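Local structure of isoprenyl transferase (Campylobacter jejuni, 3UGS) at residues H9-D15 / V169-V175; T38-L42 / F201-K206; L56-S60 / I71-F75. The protein probably catalyses the magnesium-dependent condensation of isopentenyl diphosphate with allylic diphosphates, building the long cis-prenyl chain of undecaprenyl diphosphate. Residues are numbered along the deposited sequence.

Contact 1: H9-D15 / V169-V175; sequences HLAVVMD and VDLMLRV. With FFT ((2Z,6Z)-3,7,11-trimethyldodeca-2,6,10-trien-1-yl dihydrogen phosphate), chain C.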
loop_
_atom_site.group_PDB
_atom_site.type_symbol
_atom_site.label_atom_id
_atom_site.label_comp_id
_atom_site.label_asym_id
_atom_site.label_seq_id
_atom_site.Cartn_x
_atom_site.Cartn_y
_atom_site.Cartn_z
ATOM N N HIS A 9 14.071 5.683 -5.884
ATOM C CA HIS A 9 13.792 4.436 -5.153
ATOM C C HIS A 9 12.840 3.594 -5.915
ATOM O O HIS A 9 11.678 3.888 -6.041
ATOM C CB HIS A 9 13.254 4.718 -3.766
ATOM C CG HIS A 9 13.134 3.516 -2.891
ATOM N ND1 HIS A 9 12.616 3.587 -1.637
ATOM C CD2 HIS A 9 13.455 2.200 -3.100
ATOM C CE1 HIS A 9 12.631 2.365 -1.066
ATOM N NE2 HIS A 9 13.138 1.508 -1.959
ATOM N N LEU A 10 13.398 2.526 -6.434
ATOM C CA LEU A 10 12.667 1.520 -7.173
ATOM C C LEU A 10 12.498 0.283 -6.312
ATOM O O LEU A 10 13.481 -0.257 -5.782
ATOM C CB LEU A 10 13.403 1.170 -8.450
ATOM C CG LEU A 10 12.808 0.038 -9.305
ATOM C CD1 LEU A 10 11.400 0.325 -9.810
ATOM C CD2 LEU A 10 13.750 -0.246 -10.476
ATOM N N ALA A 11 11.253 -0.146 -6.174
ATOM C CA ALA A 11 10.938 -1.391 -5.447
ATOM C C ALA A 11 10.374 -2.444 -6.399
ATOM O O ALA A 11 9.566 -2.154 -7.306
ATOM C CB ALA A 11 9.981 -1.153 -4.292
ATOM N N VAL A 12 10.797 -3.680 -6.145
ATOM C CA VAL A 12 10.455 -4.796 -6.991
ATOM C C VAL A 12 10.038 -6.018 -6.212
ATOM O O VAL A 12 10.719 -6.461 -5.268
ATOM C CB VAL A 12 11.634 -5.176 -7.907
ATOM C CG1 VAL A 12 11.298 -6.417 -8.720
ATOM C CG2 VAL A 12 11.994 -4.014 -8.820
ATOM N N VAL A 13 8.918 -6.563 -6.633
ATOM C CA VAL A 13 8.443 -7.830 -6.139
ATOM C C VAL A 13 7.976 -8.694 -7.289
ATOM O O VAL A 13 7.302 -8.251 -8.212
ATOM C CB VAL A 13 7.317 -7.730 -5.099
ATOM C CG1 VAL A 13 6.121 -6.987 -5.670
ATOM C CG2 VAL A 13 6.913 -9.155 -4.641
ATOM N N MET A 14 8.346 -9.955 -7.213
ATOM C CA MET A 14 7.946 -10.934 -8.254
ATOM C C MET A 14 6.937 -11.909 -7.686
ATOM O O MET A 14 6.880 -12.132 -6.500
ATOM C CB MET A 14 9.159 -11.674 -8.794
ATOM C CG MET A 14 10.301 -10.723 -9.130
ATOM S SD MET A 14 11.914 -11.458 -8.811
ATOM C CE MET A 14 12.996 -10.071 -9.170
ATOM N N ASP A 15 6.122 -12.460 -8.552
ATOM C CA ASP A 15 5.180 -13.496 -8.136
ATOM C C ASP A 15 5.887 -14.517 -7.262
ATOM O O ASP A 15 6.920 -15.059 -7.584
ATOM C CB ASP A 15 4.554 -14.217 -9.302
ATOM C CG ASP A 15 3.397 -13.465 -9.895
ATOM O OD1 ASP A 15 2.681 -14.101 -10.697
ATOM O OD2 ASP A 15 3.195 -12.262 -9.566
ATOM N N VAL A 169 9.094 5.141 -1.653
ATOM C CA VAL A 169 9.130 4.410 -2.923
ATOM C C VAL A 169 8.514 5.319 -3.977
ATOM O O VAL A 169 7.433 5.864 -3.817
ATOM C CB VAL A 169 8.345 3.075 -2.879
ATOM C CG1 VAL A 169 8.125 2.520 -4.292
ATOM C CG2 VAL A 169 9.026 2.074 -1.938
ATOM N N ASP A 170 9.251 5.516 -5.038
ATOM C CA ASP A 170 8.753 6.275 -6.223
ATOM C C ASP A 170 8.015 5.399 -7.176
ATOM O O ASP A 170 6.917 5.718 -7.632
ATOM C CB ASP A 170 9.902 6.952 -6.937
ATOM C CG ASP A 170 10.648 7.911 -6.001
ATOM O OD1 ASP A 170 9.995 8.856 -5.443
ATOM O OD2 ASP A 170 11.871 7.708 -5.808
ATOM N N LEU A 171 8.645 4.264 -7.445
ATOM C CA LEU A 171 8.054 3.198 -8.297
ATOM C C LEU A 171 8.061 1.805 -7.677
ATOM O O LEU A 171 9.091 1.253 -7.320
ATOM C CB LEU A 171 8.724 3.142 -9.658
ATOM C CG LEU A 171 8.032 2.181 -10.622
ATOM C CD1 LEU A 171 6.582 2.560 -10.870
ATOM C CD2 LEU A 171 8.775 2.081 -11.938
ATOM N N MET A 172 6.866 1.265 -7.577
ATOM C CA MET A 172 6.631 -0.119 -7.152
ATOM C C MET A 172 6.275 -0.968 -8.377
ATOM O O MET A 172 5.186 -0.891 -8.918
ATOM C CB MET A 172 5.535 -0.214 -6.093
ATOM C CG MET A 172 5.169 -1.627 -5.671
ATOM S SD MET A 172 6.478 -2.493 -4.792
ATOM C CE MET A 172 6.367 -1.902 -3.123
ATOM N N LEU A 173 7.230 -1.799 -8.752
ATOM C CA LEU A 173 7.108 -2.704 -9.877
ATOM C C LEU A 173 6.820 -4.159 -9.451
ATOM O O LEU A 173 7.580 -4.817 -8.765
ATOM C CB LEU A 173 8.362 -2.631 -10.752
ATOM C CG LEU A 173 8.435 -3.561 -11.973
ATOM C CD1 LEU A 173 7.567 -3.082 -13.140
ATOM C CD2 LEU A 173 9.884 -3.658 -12.414
ATOM N N ARG A 174 5.668 -4.633 -9.861
ATOM C CA ARG A 174 5.309 -6.050 -9.703
ATOM C C ARG A 174 5.650 -6.789 -11.010
ATOM O O ARG A 174 5.204 -6.422 -12.081
ATOM C CB ARG A 174 3.830 -6.236 -9.346
ATOM C CG ARG A 174 3.268 -7.618 -9.667
ATOM C CD ARG A 174 3.773 -8.732 -8.729
ATOM N NE ARG A 174 3.287 -8.573 -7.347
ATOM C CZ ARG A 174 3.231 -9.536 -6.428
ATOM N NH1 ARG A 174 3.663 -10.757 -6.694
ATOM N NH2 ARG A 174 2.756 -9.275 -5.222
ATOM N N VAL A 175 6.497 -7.791 -10.908
ATOM C CA VAL A 175 6.744 -8.683 -12.034
ATOM C C VAL A 175 6.080 -10.037 -11.781
ATOM O O VAL A 175 6.538 -10.870 -11.007
ATOM C CB VAL A 175 8.226 -8.900 -12.310
ATOM C CG1 VAL A 175 8.383 -9.680 -13.611
ATOM C CG2 VAL A 175 8.960 -7.562 -12.378
HETATM O O3 FFT C . 1.972 -11.529 -3.760
HETATM P P FFT C . 2.716 -12.831 -3.893
HETATM O O1 FFT C . 3.406 -12.983 -5.214
HETATM O O2 FFT C . 1.862 -13.993 -3.418
HETATM O O FFT C . 3.956 -12.817 -2.847
HETATM C C14 FFT C . 5.105 -11.973 -3.069
HETATM C C13 FFT C . 6.020 -11.971 -1.865
HETATM C C11 FFT C . 7.303 -12.311 -1.936
HETATM C C12 FFT C . 8.151 -12.298 -0.720
HETATM C C10 FFT C . 7.969 -12.623 -3.248
HETATM C C9 FFT C . 8.634 -13.969 -3.244
HETATM C C8 FFT C . 9.003 -14.359 -4.663
HETATM C C6 FFT C . 10.286 -14.486 -5.052
HETATM C C7 FFT C . 10.652 -14.901 -6.458
HETATM C C5 FFT C . 11.384 -14.215 -4.062
HETATM C C4 FFT C . 12.537 -15.111 -4.452
HETATM C C3 FFT C . 13.572 -15.217 -3.358
HETATM C C1 FFT C . 14.811 -15.671 -3.667
HETATM C C2 FFT C . 15.155 -16.065 -5.095
HETATM C C FFT C . 15.846 -15.770 -2.566
#

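Contact 2: T38-L42 / F201-K206; sequences TMQKL and FPSLTK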
loop_
_atom_site.group_PDB
_atom_site.type_symbol
_atom_site.label_atom_id
_atom_site.label_comp_id
_atom_site.label_asym_id
_atom_site.label_seq_id
_atom_site.Cartn_x
_atom_site.Cartn_y
_atom_site.Cartn_z
ATOM N N THR A 38 19.371 -11.326 -15.493
ATOM C CA THR A 38 18.349 -10.260 -15.653
ATOM C C THR A 38 18.515 -9.211 -14.557
ATOM O O THR A 38 18.371 -8.014 -14.760
ATOM C CB THR A 38 16.915 -10.826 -15.645
ATOM O OG1 THR A 38 16.681 -11.506 -16.888
ATOM C CG2 THR A 38 15.885 -9.701 -15.472
ATOM N N MET A 39 18.889 -9.739 -13.414
ATOM C CA MET A 39 19.150 -8.963 -12.185
ATOM C C MET A 39 20.296 -8.008 -12.347
ATOM O O MET A 39 20.271 -6.888 -11.833
ATOM C CB MET A 39 19.468 -9.847 -10.984
ATOM C CG MET A 39 18.411 -9.729 -9.883
ATOM S SD MET A 39 18.009 -8.039 -9.357
ATOM C CE MET A 39 19.495 -7.666 -8.420
ATOM N N GLN A 40 21.318 -8.481 -13.031
ATOM C CA GLN A 40 22.475 -7.619 -13.367
ATOM C C GLN A 40 22.032 -6.494 -14.284
ATOM O O GLN A 40 22.450 -5.358 -14.136
ATOM C CB GLN A 40 23.610 -8.390 -14.035
ATOM C CG GLN A 40 23.998 -9.618 -13.217
ATOM C CD GLN A 40 25.177 -10.394 -13.783
ATOM O OE1 GLN A 40 25.002 -11.486 -14.326
ATOM N NE2 GLN A 40 26.378 -9.836 -13.654
ATOM N N LYS A 41 21.145 -6.826 -15.204
ATOM C CA LYS A 41 20.639 -5.807 -16.125
ATOM C C LYS A 41 19.813 -4.746 -15.406
ATOM O O LYS A 41 19.903 -3.556 -15.676
ATOM C CB LYS A 41 19.812 -6.417 -17.224
ATOM C CG LYS A 41 20.649 -7.229 -18.171
ATOM C CD LYS A 41 19.747 -7.941 -19.137
ATOM C CE LYS A 41 20.453 -8.181 -20.452
ATOM N NZ LYS A 41 19.495 -8.897 -21.326
ATOM N N LEU A 42 19.020 -5.210 -14.464
ATOM C CA LEU A 42 18.206 -4.284 -13.641
ATOM C C LEU A 42 19.150 -3.378 -12.874
ATOM O O LEU A 42 18.939 -2.169 -12.760
ATOM C CB LEU A 42 17.280 -5.032 -12.683
ATOM C CG LEU A 42 16.396 -4.135 -11.788
ATOM C CD1 LEU A 42 15.536 -3.160 -12.568
ATOM C CD2 LEU A 42 15.504 -4.975 -10.883
ATOM N N PHE A 201 10.470 -12.675 -14.483
ATOM C CA PHE A 201 11.556 -11.714 -14.263
ATOM C C PHE A 201 12.604 -11.955 -15.346
ATOM O O PHE A 201 13.179 -11.033 -15.926
ATOM C CB PHE A 201 12.163 -11.924 -12.898
ATOM C CG PHE A 201 13.266 -10.971 -12.564
ATOM C CD1 PHE A 201 13.041 -9.607 -12.542
ATOM C CD2 PHE A 201 14.525 -11.445 -12.226
ATOM C CE1 PHE A 201 14.051 -8.732 -12.207
ATOM C CE2 PHE A 201 15.538 -10.577 -11.879
ATOM C CZ PHE A 201 15.301 -9.218 -11.876
ATOM N N PRO A 202 12.831 -13.221 -15.638
ATOM C CA PRO A 202 13.824 -13.661 -16.589
ATOM C C PRO A 202 13.648 -12.974 -17.910
ATOM O O PRO A 202 14.602 -12.498 -18.507
ATOM C CB PRO A 202 13.508 -15.140 -16.755
ATOM C CG PRO A 202 12.839 -15.530 -15.491
ATOM C CD PRO A 202 12.084 -14.332 -15.050
ATOM N N SER A 203 12.391 -12.884 -18.308
ATOM C CA SER A 203 12.016 -12.404 -19.666
ATOM C C SER A 203 12.178 -10.897 -19.904
ATOM O O SER A 203 11.945 -10.399 -20.995
ATOM C CB SER A 203 10.596 -12.838 -20.032
ATOM O OG SER A 203 10.506 -14.258 -20.076
ATOM N N LEU A 204 12.634 -10.206 -18.881
ATOM C CA LEU A 204 12.782 -8.741 -18.939
ATOM C C LEU A 204 14.117 -8.253 -19.494
ATOM O O LEU A 204 15.190 -8.714 -19.133
ATOM C CB LEU A 204 12.541 -8.092 -17.580
ATOM C CG LEU A 204 11.060 -8.123 -17.158
ATOM C CD1 LEU A 204 10.950 -7.983 -15.635
ATOM C CD2 LEU A 204 10.244 -7.054 -17.868
ATOM N N THR A 205 13.996 -7.265 -20.359
ATOM C CA THR A 205 15.144 -6.655 -21.042
ATOM C C THR A 205 15.423 -5.248 -20.555
ATOM O O THR A 205 14.526 -4.543 -20.142
ATOM C CB THR A 205 14.947 -6.574 -22.577
ATOM O OG1 THR A 205 14.122 -5.442 -22.895
ATOM C CG2 THR A 205 14.306 -7.866 -23.140
ATOM N N LYS A 206 16.681 -4.848 -20.657
ATOM C CA LYS A 206 17.092 -3.459 -20.349
ATOM C C LYS A 206 16.173 -2.428 -20.983
ATOM O O LYS A 206 15.763 -1.474 -20.357
ATOM C CB LYS A 206 18.513 -3.161 -20.799
ATOM C CG LYS A 206 19.532 -3.229 -19.674
ATOM C CD LYS A 206 20.904 -3.526 -20.227
ATOM C CE LYS A 206 21.990 -2.877 -19.393
ATOM N NZ LYS A 206 21.948 -1.389 -19.468
#

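Contact 3: L56-S60 / I71-F75; sequences LFAFS and IDFIF. With FFT ((2Z,6Z)-3,7,11-trimethyldodeca-2,6,10-trien-1-yl dihydrogen phosphate), chain C.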
loop_
_atom_site.group_PDB
_atom_site.type_symbol
_atom_site.label_atom_id
_atom_site.label_comp_id
_atom_site.label_asym_id
_atom_site.label_seq_id
_atom_site.Cartn_x
_atom_site.Cartn_y
_atom_site.Cartn_z
ATOM N N LEU A 56 14.228 -5.042 -3.013
ATOM C CA LEU A 56 13.819 -6.399 -3.458
ATOM C C LEU A 56 13.200 -7.178 -2.334
ATOM O O LEU A 56 13.630 -7.059 -1.227
ATOM C CB LEU A 56 14.990 -7.213 -4.051
ATOM C CG LEU A 56 15.836 -6.447 -5.084
ATOM C CD1 LEU A 56 17.080 -7.275 -5.399
ATOM C CD2 LEU A 56 15.032 -6.067 -6.358
ATOM N N PHE A 57 12.198 -7.973 -2.671
ATOM C CA PHE A 57 11.429 -8.744 -1.709
ATOM C C PHE A 57 11.793 -10.207 -1.782
ATOM O O PHE A 57 11.419 -10.902 -2.689
ATOM C CB PHE A 57 9.905 -8.605 -1.919
ATOM C CG PHE A 57 9.089 -8.770 -0.650
ATOM C CD1 PHE A 57 9.669 -9.212 0.536
ATOM C CD2 PHE A 57 7.746 -8.465 -0.638
ATOM C CE1 PHE A 57 8.907 -9.327 1.695
ATOM C CE2 PHE A 57 6.995 -8.578 0.512
ATOM C CZ PHE A 57 7.572 -9.012 1.670
ATOM N N ALA A 58 12.477 -10.676 -0.764
ATOM C CA ALA A 58 12.946 -12.081 -0.742
ATOM C C ALA A 58 12.008 -13.011 0.017
ATOM O O ALA A 58 11.545 -14.011 -0.507
ATOM C CB ALA A 58 14.347 -12.157 -0.156
ATOM N N PHE A 59 11.769 -12.648 1.271
ATOM C CA PHE A 59 10.999 -13.460 2.228
ATOM C C PHE A 59 10.267 -12.551 3.248
ATOM O O PHE A 59 10.833 -11.604 3.852
ATOM C CB PHE A 59 11.921 -14.444 2.986
ATOM C CG PHE A 59 11.185 -15.542 3.747
ATOM C CD1 PHE A 59 10.887 -16.745 3.147
ATOM C CD2 PHE A 59 10.819 -15.370 5.075
ATOM C CE1 PHE A 59 10.237 -17.770 3.851
ATOM C CE2 PHE A 59 10.155 -16.365 5.786
ATOM C CZ PHE A 59 9.846 -17.564 5.168
ATOM N N SER A 60 9.009 -12.868 3.460
ATOM C CA SER A 60 8.192 -12.052 4.336
ATOM C C SER A 60 7.849 -12.722 5.635
ATOM O O SER A 60 8.123 -13.895 5.822
ATOM C CB SER A 60 6.892 -11.656 3.640
ATOM O OG SER A 60 6.093 -12.801 3.425
ATOM N N ILE A 71 10.217 -23.132 2.214
ATOM C CA ILE A 71 11.093 -22.217 2.985
ATOM C C ILE A 71 12.556 -22.609 2.790
ATOM O O ILE A 71 13.452 -21.784 2.559
ATOM C CB ILE A 71 10.746 -22.196 4.486
ATOM C CG1 ILE A 71 9.302 -21.708 4.621
ATOM C CG2 ILE A 71 11.759 -21.334 5.261
ATOM C CD1 ILE A 71 8.762 -21.708 6.027
ATOM N N ASP A 72 12.757 -23.903 2.908
ATOM C CA ASP A 72 14.109 -24.536 2.761
ATOM C C ASP A 72 14.800 -24.144 1.454
ATOM O O ASP A 72 15.929 -23.687 1.435
ATOM C CB ASP A 72 14.034 -26.058 2.861
ATOM C CG ASP A 72 13.878 -26.535 4.297
ATOM O OD1 ASP A 72 13.978 -25.683 5.231
ATOM O OD2 ASP A 72 13.654 -27.758 4.484
ATOM N N PHE A 73 14.035 -24.270 0.391
ATOM C CA PHE A 73 14.516 -24.023 -0.988
ATOM C C PHE A 73 14.872 -22.547 -1.237
ATOM O O PHE A 73 15.857 -22.218 -1.882
ATOM C CB PHE A 73 13.467 -24.514 -2.020
ATOM C CG PHE A 73 13.746 -24.085 -3.427
ATOM C CD1 PHE A 73 14.763 -24.681 -4.159
ATOM C CD2 PHE A 73 13.019 -23.066 -4.000
ATOM C CE1 PHE A 73 15.042 -24.272 -5.448
ATOM C CE2 PHE A 73 13.282 -22.655 -5.300
ATOM C CZ PHE A 73 14.295 -23.269 -6.024
ATOM N N ILE A 74 14.015 -21.684 -0.723
ATOM C CA ILE A 74 14.172 -20.228 -0.790
ATOM C C ILE A 74 15.436 -19.734 -0.093
ATOM O O ILE A 74 16.156 -18.917 -0.617
ATOM C CB ILE A 74 12.945 -19.525 -0.205
ATOM C CG1 ILE A 74 11.761 -19.748 -1.119
ATOM C CG2 ILE A 74 13.184 -18.014 -0.053
ATOM C CD1 ILE A 74 10.437 -19.528 -0.415
ATOM N N PHE A 75 15.676 -20.253 1.095
ATOM C CA PHE A 75 16.893 -19.918 1.894
ATOM C C PHE A 75 18.118 -20.536 1.271
ATOM O O PHE A 75 19.216 -20.031 1.388
ATOM C CB PHE A 75 16.772 -20.329 3.376
ATOM C CG PHE A 75 15.932 -19.368 4.169
ATOM C CD1 PHE A 75 16.286 -18.024 4.261
ATOM C CD2 PHE A 75 14.739 -19.758 4.707
ATOM C CE1 PHE A 75 15.481 -17.111 4.912
ATOM C CE2 PHE A 75 13.929 -18.843 5.361
ATOM C CZ PHE A 75 14.293 -17.521 5.453
HETATM O O3 FFT C . 1.972 -11.529 -3.760
HETATM P P FFT C . 2.716 -12.831 -3.893
HETATM O O1 FFT C . 3.406 -12.983 -5.214
HETATM O O2 FFT C . 1.862 -13.993 -3.418
HETATM O O FFT C . 3.956 -12.817 -2.847
HETATM C C14 FFT C . 5.105 -11.973 -3.069
HETATM C C13 FFT C . 6.020 -11.971 -1.865
HETATM C C11 FFT C . 7.303 -12.311 -1.936
HETATM C C12 FFT C . 8.151 -12.298 -0.720
HETATM C C10 FFT C . 7.969 -12.623 -3.248
HETATM C C9 FFT C . 8.634 -13.969 -3.244
HETATM C C8 FFT C . 9.003 -14.359 -4.663
HETATM C C6 FFT C . 10.286 -14.486 -5.052
HETATM C C7 FFT C . 10.652 -14.901 -6.458
HETATM C C5 FFT C . 11.384 -14.215 -4.062
HETATM C C4 FFT C . 12.537 -15.111 -4.452
HETATM C C3 FFT C . 13.572 -15.217 -3.358
HETATM C C1 FFT C . 14.811 -15.671 -3.667
HETATM C C2 FFT C . 15.155 -16.065 -5.095
HETATM C C FFT C . 15.846 -15.770 -2.566
#

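Contact 1: H9-D15 / V169-V175
Strands 9-14 and 171-175 are neighbours in the parallel sheet at the core of the cis-prenyltransferase fold, and their C-terminal ends open onto the bound farnesyl monophosphate. The strand axes approach to 4.7 Å at 19°, and five parallel bridges run from Leu10-Leu171 to Met14-Val175.

Backbone hydrogen bonds follow the parallel ladder, with Ala11 and Val13 each donating and accepting. Ala11 N to Leu171 O and Leu173 N to Ala11 O are 2.8 Å; Val13 N to Leu173 O is 3.1 Å and Val175 N to Val13 O 2.9 Å. Asp15 N to Val175 O (3.0 Å) carries the pattern one residue beyond the strand. At the other end, Asp170 OD2 accepts His9 N at 3.0 Å and also serves Lys8 N.

Apolar side chains divide between the faces. Leu10, Val12, Met14, Leu171, Leu173 and Val175 lie on one, where Leu10 CD1 meets Leu171 CD2 at 3.8 Å; on the other, Ala11 CB touches Met172 SD at 3.8 Å. Val169 CG2 makes a CH-pi contact over the His9 ring, 4.0 Å from its centroid.

The charged end serves the ligand. Asp15, by similarity catalytic and magnesium-binding, is held by Asn177 N and Ala178 N, and its OD2 forms a salt bridge with Arg174 NH1 (3.3 Å), whose hydrogen bond is weak. Arg174 grips the phosphate: NH1 lies 2.7 Å from FFT O1, NH2 2.8 Å from FFT O3.

Contact 2: T38-L42 / F201-K206
A helix-to-loop packing site on one side of the central sheet is formed where helix 34-48 meets the connection that leads from strand 193-197 into helix 206-218. The two segments bury 386 Å² between them, most of it on Thr38, Phe201, Lys41 and Lys206.

Thr38 makes both a polar and an apolar contact. Its OG1 donates to Pro202 O at 2.8 Å, while its CG2 sits over the Phe201 ring, 3.6 Å from the centroid and only 10° off the ring normal, a well-centred CH-pi contact. The ring edge is met by Met39 CG, 3.6 Å from Phe201 CE2, and by Leu42 CD2, 4.2 Å from Phe201 CE1. Met39 SD lies 5.1 Å from the ring centroid, an oblique Met-aromatic contact.

Phe201 to Leu204 is a type I beta turn, with Leu204 N bonded to Phe201 O at 3.1 Å, and Thr205 then takes the N-cap position of the next helix, its OG1 accepting Glu208 N. This turn and cap bring the chain from the sheet into helix 206-218, whose Phe209 touches Thr38, Leu42, Phe201 and Leu204.

Farther along, Lys41 CB packs on Lys206 CG at 4.0 Å, an aliphatic contact between two lysines. The charged end of Lys206 turns to another partner on helix 34-48: its NZ forms a salt bridge with Glu48 OE2.

Contact 3: L56-S60 / I71-F75
Phe59 has 91 Å² covered by segment 71-75, far more than any other residue here, and it takes part in three of the four residue contacts; Ile74 (37 Å²) and Phe75 (32 Å²) follow. The CA-to-CB bonds of Phe59 and Ile74 point toward the opposite segment, and their CA atoms, 8.1 Å apart, are the nearest pair. No hydrogen bond crosses the interface, so the packing is one of side chains.

The Phe59 ring is approached from several directions. Phe75 CZ lies over one face, 4.1 Å from Phe59 CG; the ring centroids are 5.0 Å apart with planes at 42°, an oblique aromatic pair. Ile71 CG1 reaches the ring edge, 4.1 Å from Phe59 CE1, and Ile74 CG2 comes to 4.1 Å from Phe59 CD1. Trp64, a substrate-binding residue by similarity, meets Phe59 edge-to-face.

Ile74 also borders the ligand. Its CG2 is 4.3 Å from Ala58 O, and its backbone O lies 3.7 Å from FFT C at the far end of the prenyl chain. From the strand, Phe57 O and Ala58 O each come within 3.6 Å of FFT C5, while the Phe57 ring has FFT C12 over one face. Strand and helix thus both line the pocket, consistent with their forming part of the wall of the hydrophobic prenyl-chain tunnel characteristic of cis-prenyltransferases.

Contacts 1 and 3 share the sheet and the ligand: strands 9-14 and 53-60 are neighbours (Val12 CB to Leu56 CD2, 3.8 Å; Val13 CG2 to Phe57 CB, 4.1 Å). Contact 1 contributes Arg174 to phosphate binding and touches the start of the prenyl chain; contact 3, its centre about 16 Å from that of contact 1, borders it farther along. Contact 2 packs against contact 1 through Met14 CE and Phe201 CD1 (3.4 Å) and Leu10 CD2 and Leu42 CD1 (4.0 Å). It meets contact 3 through Met39 CE and Leu56 CD1 (3.9 Å). It backs the pocket residue Met14 without reaching the ligand: between nearest atoms, the Phe201 side chain is about 7 Å from FFT and about 9 Å from Asp15's.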